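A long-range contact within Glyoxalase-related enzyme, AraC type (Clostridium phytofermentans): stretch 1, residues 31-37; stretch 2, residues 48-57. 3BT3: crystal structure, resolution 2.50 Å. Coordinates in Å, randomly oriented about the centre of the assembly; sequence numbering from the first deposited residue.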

# COMPACT_ATOMS: atom_id res chain seq x y z
N ASP A 31 -10.46 12.63 9.57
CA ASP A 31 -11.31 12.15 10.65
C ASP A 31 -11.36 10.61 10.62
O ASP A 31 -12.24 10.00 10.01
CB ASP A 31 -12.73 12.74 10.53
CG ASP A 31 -13.56 12.53 11.81
OD1 ASP A 31 -14.66 13.12 11.91
OD2 ASP A 31 -13.12 11.78 12.71
N MET A 32 -10.39 10.01 11.30
CA MET A 32 -10.21 8.56 11.35
C MET A 32 -11.45 7.74 11.73
O MET A 32 -11.75 6.73 11.08
CB MET A 32 -9.04 8.23 12.30
CG MET A 32 -8.25 6.98 11.92
SD MET A 32 -6.57 6.97 12.64
CE MET A 32 -6.87 6.03 13.88
N ASP A 33 -12.16 8.15 12.78
CA ASP A 33 -13.36 7.44 13.20
C ASP A 33 -14.36 7.28 12.06
O ASP A 33 -14.88 6.18 11.84
CB ASP A 33 -14.01 8.18 14.36
CG ASP A 33 -13.33 7.88 15.68
OD1 ASP A 33 -13.51 6.76 16.20
OD2 ASP A 33 -12.61 8.77 16.19
N LYS A 34 -14.64 8.36 11.34
CA LYS A 34 -15.59 8.29 10.23
C LYS A 34 -15.08 7.34 9.14
O LYS A 34 -15.87 6.61 8.54
CB LYS A 34 -15.84 9.69 9.65
CG LYS A 34 -16.79 9.69 8.44
CD LYS A 34 -17.23 11.10 8.03
CE LYS A 34 -16.14 11.84 7.27
NZ LYS A 34 -15.87 11.25 5.92
N THR A 35 -13.77 7.37 8.88
CA THR A 35 -13.16 6.51 7.87
C THR A 35 -13.29 5.05 8.27
O THR A 35 -13.64 4.20 7.46
CB THR A 35 -11.68 6.85 7.70
OG1 THR A 35 -11.56 8.17 7.17
CG2 THR A 35 -10.99 5.86 6.76
N VAL A 36 -13.02 4.77 9.54
CA VAL A 36 -13.11 3.41 10.06
C VAL A 36 -14.56 2.90 10.03
O VAL A 36 -14.79 1.72 9.76
CB VAL A 36 -12.58 3.36 11.51
CG1 VAL A 36 -13.04 2.10 12.21
CG2 VAL A 36 -11.07 3.43 11.50
N LYS A 37 -15.52 3.77 10.31
CA LYS A 37 -16.92 3.37 10.31
C LYS A 37 -17.35 3.03 8.90
O LYS A 37 -18.15 2.13 8.67
CB LYS A 37 -17.81 4.49 10.87
CG LYS A 37 -17.89 4.49 12.39
CD LYS A 37 -18.59 5.73 12.92
CE LYS A 37 -18.90 5.62 14.42
NZ LYS A 37 -17.69 5.40 15.28
N ASP A 48 -9.48 -0.33 14.06
CA ASP A 48 -9.17 0.07 15.42
C ASP A 48 -8.26 1.27 15.40
O ASP A 48 -7.30 1.33 14.64
CB ASP A 48 -8.53 -1.09 16.17
CG ASP A 48 -8.24 -0.76 17.63
OD1 ASP A 48 -7.15 -0.21 17.91
OD2 ASP A 48 -9.11 -1.02 18.49
N ILE A 49 -8.58 2.24 16.24
CA ILE A 49 -7.79 3.45 16.35
C ILE A 49 -6.86 3.28 17.54
O ILE A 49 -7.30 3.12 18.67
CB ILE A 49 -8.71 4.66 16.51
CG1 ILE A 49 -9.52 4.84 15.22
CG2 ILE A 49 -7.90 5.90 16.87
CD1 ILE A 49 -10.59 5.91 15.28
N VAL A 50 -5.56 3.30 17.27
CA VAL A 50 -4.54 3.10 18.29
C VAL A 50 -4.11 4.33 19.08
O VAL A 50 -3.70 4.21 20.24
CB VAL A 50 -3.30 2.45 17.64
CG1 VAL A 50 -2.17 2.33 18.65
CG2 VAL A 50 -3.68 1.08 17.10
N ALA A 51 -4.20 5.50 18.48
CA ALA A 51 -3.80 6.72 19.17
C ALA A 51 -4.61 7.94 18.71
O ALA A 51 -4.87 8.10 17.52
CB ALA A 51 -2.32 6.97 18.93
N ARG A 52 -4.99 8.79 19.66
CA ARG A 52 -5.76 9.99 19.35
C ARG A 52 -5.01 11.27 19.73
O ARG A 52 -4.04 11.21 20.49
CB ARG A 52 -7.11 9.95 20.10
CG ARG A 52 -7.98 8.78 19.70
CD ARG A 52 -9.19 8.65 20.61
NE ARG A 52 -10.08 7.59 20.14
CZ ARG A 52 -10.78 7.65 19.01
NH1 ARG A 52 -10.69 8.72 18.22
NH2 ARG A 52 -11.54 6.62 18.64
N ASP A 53 -5.44 12.41 19.19
CA ASP A 53 -4.81 13.69 19.50
C ASP A 53 -5.49 14.33 20.71
O ASP A 53 -6.40 13.73 21.30
CB ASP A 53 -4.88 14.64 18.29
CG ASP A 53 -6.30 14.99 17.88
OD1 ASP A 53 -7.25 14.77 18.66
OD2 ASP A 53 -6.47 15.51 16.75
N ASP A 54 -5.07 15.53 21.08
CA ASP A 54 -5.66 16.18 22.24
C ASP A 54 -7.13 16.53 22.07
O ASP A 54 -7.85 16.75 23.04
CB ASP A 54 -4.85 17.44 22.62
CG ASP A 54 -4.25 18.15 21.42
OD1 ASP A 54 -3.37 17.58 20.74
OD2 ASP A 54 -4.67 19.30 21.14
N GLU A 55 -7.59 16.55 20.82
CA GLU A 55 -8.98 16.88 20.54
C GLU A 55 -9.87 15.64 20.35
O GLU A 55 -11.06 15.77 20.07
CB GLU A 55 -9.04 17.80 19.32
CG GLU A 55 -8.36 19.15 19.60
CD GLU A 55 -8.26 20.05 18.38
OE1 GLU A 55 -9.30 20.30 17.72
OE2 GLU A 55 -7.13 20.53 18.08
N GLY A 56 -9.30 14.46 20.51
CA GLY A 56 -10.07 13.23 20.39
C GLY A 56 -10.03 12.48 19.06
O GLY A 56 -10.61 11.40 18.94
N PHE A 57 -9.36 13.05 18.07
CA PHE A 57 -9.28 12.42 16.76
C PHE A 57 -8.12 11.43 16.64
O PHE A 57 -7.11 11.57 17.31
CB PHE A 57 -9.17 13.51 15.69
CG PHE A 57 -10.41 14.33 15.55
CD1 PHE A 57 -11.41 13.95 14.66
CD2 PHE A 57 -10.62 15.45 16.36
CE1 PHE A 57 -12.60 14.67 14.57
CE2 PHE A 57 -11.81 16.17 16.28
CZ PHE A 57 -12.80 15.78 15.38

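The strongest link between the two stretches is a salt bridge between D33, in the first turn of the helix, and R52, at the end of the strand. The carboxylate and the guanidinium meet as a fork: R52 NH1 donates to D33 OD2 at 2.8 Å and R52 NH2 donates to D33 OD1 at 3.1 Å, both with nearly straight hydrogen bonds. The carboxylate approaches the edge of the guanidinium, near its plane, where the N-H groups point, so charge attraction and directional bonding act together. Neither CA-to-CB bond points at the other stretch. Contact depends on the ends of the side chains, and arginine, with chi1 in m and chi2 and chi3 in t, has the length to span the gap.

R52 also belongs to the local structure of its own stretch. Its NH1 makes a weak hydrogen bond to G56 O at 2.8 Å, linking the salt bridge to the type I turn from D53 to G56. The turn is closed by G56 N donating to D53 O at 3.1 Å, and the backbone pairing continues with D53 N donating to F57 O at 2.7 Å. The D53 carboxylate supports the loop from inside: its OD1 accepts from F57 N at 2.8 Å and, weakly, from E55 N at 2.8 Å. Glycine suits position 56 because phi is 97°, and a CB there would be jammed against the carbonyl oxygen of E55.

The helix and strand run nearly antiparallel, with 155° between their directions and a closest axial approach of 9.2 Å, leaving room for side chains between the backbones. I49 is the principal apolar residue of the strand in this contact. Its CB points toward the helix, and its branched side chain meets M32, with M32 CE 3.2 Å from I49 CG2, a tight approach for two carbons. One helical turn further on, V36 CG2 lies 4.3 Å from I49 CG1. M32 and V36 are four residues apart and so present their side chains on the same helical face, both toward the strand; their backbones are joined by V36 N donating to M32 O at 2.8 Å. I49 CD1 also reaches D33 OD1, at 3.2 Å, bringing the apolar packing up against the salt bridge.

At the other end of the contact, D31 occupies the N-cap position, and D31 CA lies 6.4 Å from F57 CA. D31 OD2 sits 3.4 Å from F57 CD1, near the plane of the ring and at its edge, where the slightly positive C-H groups favour a carboxylate oxygen.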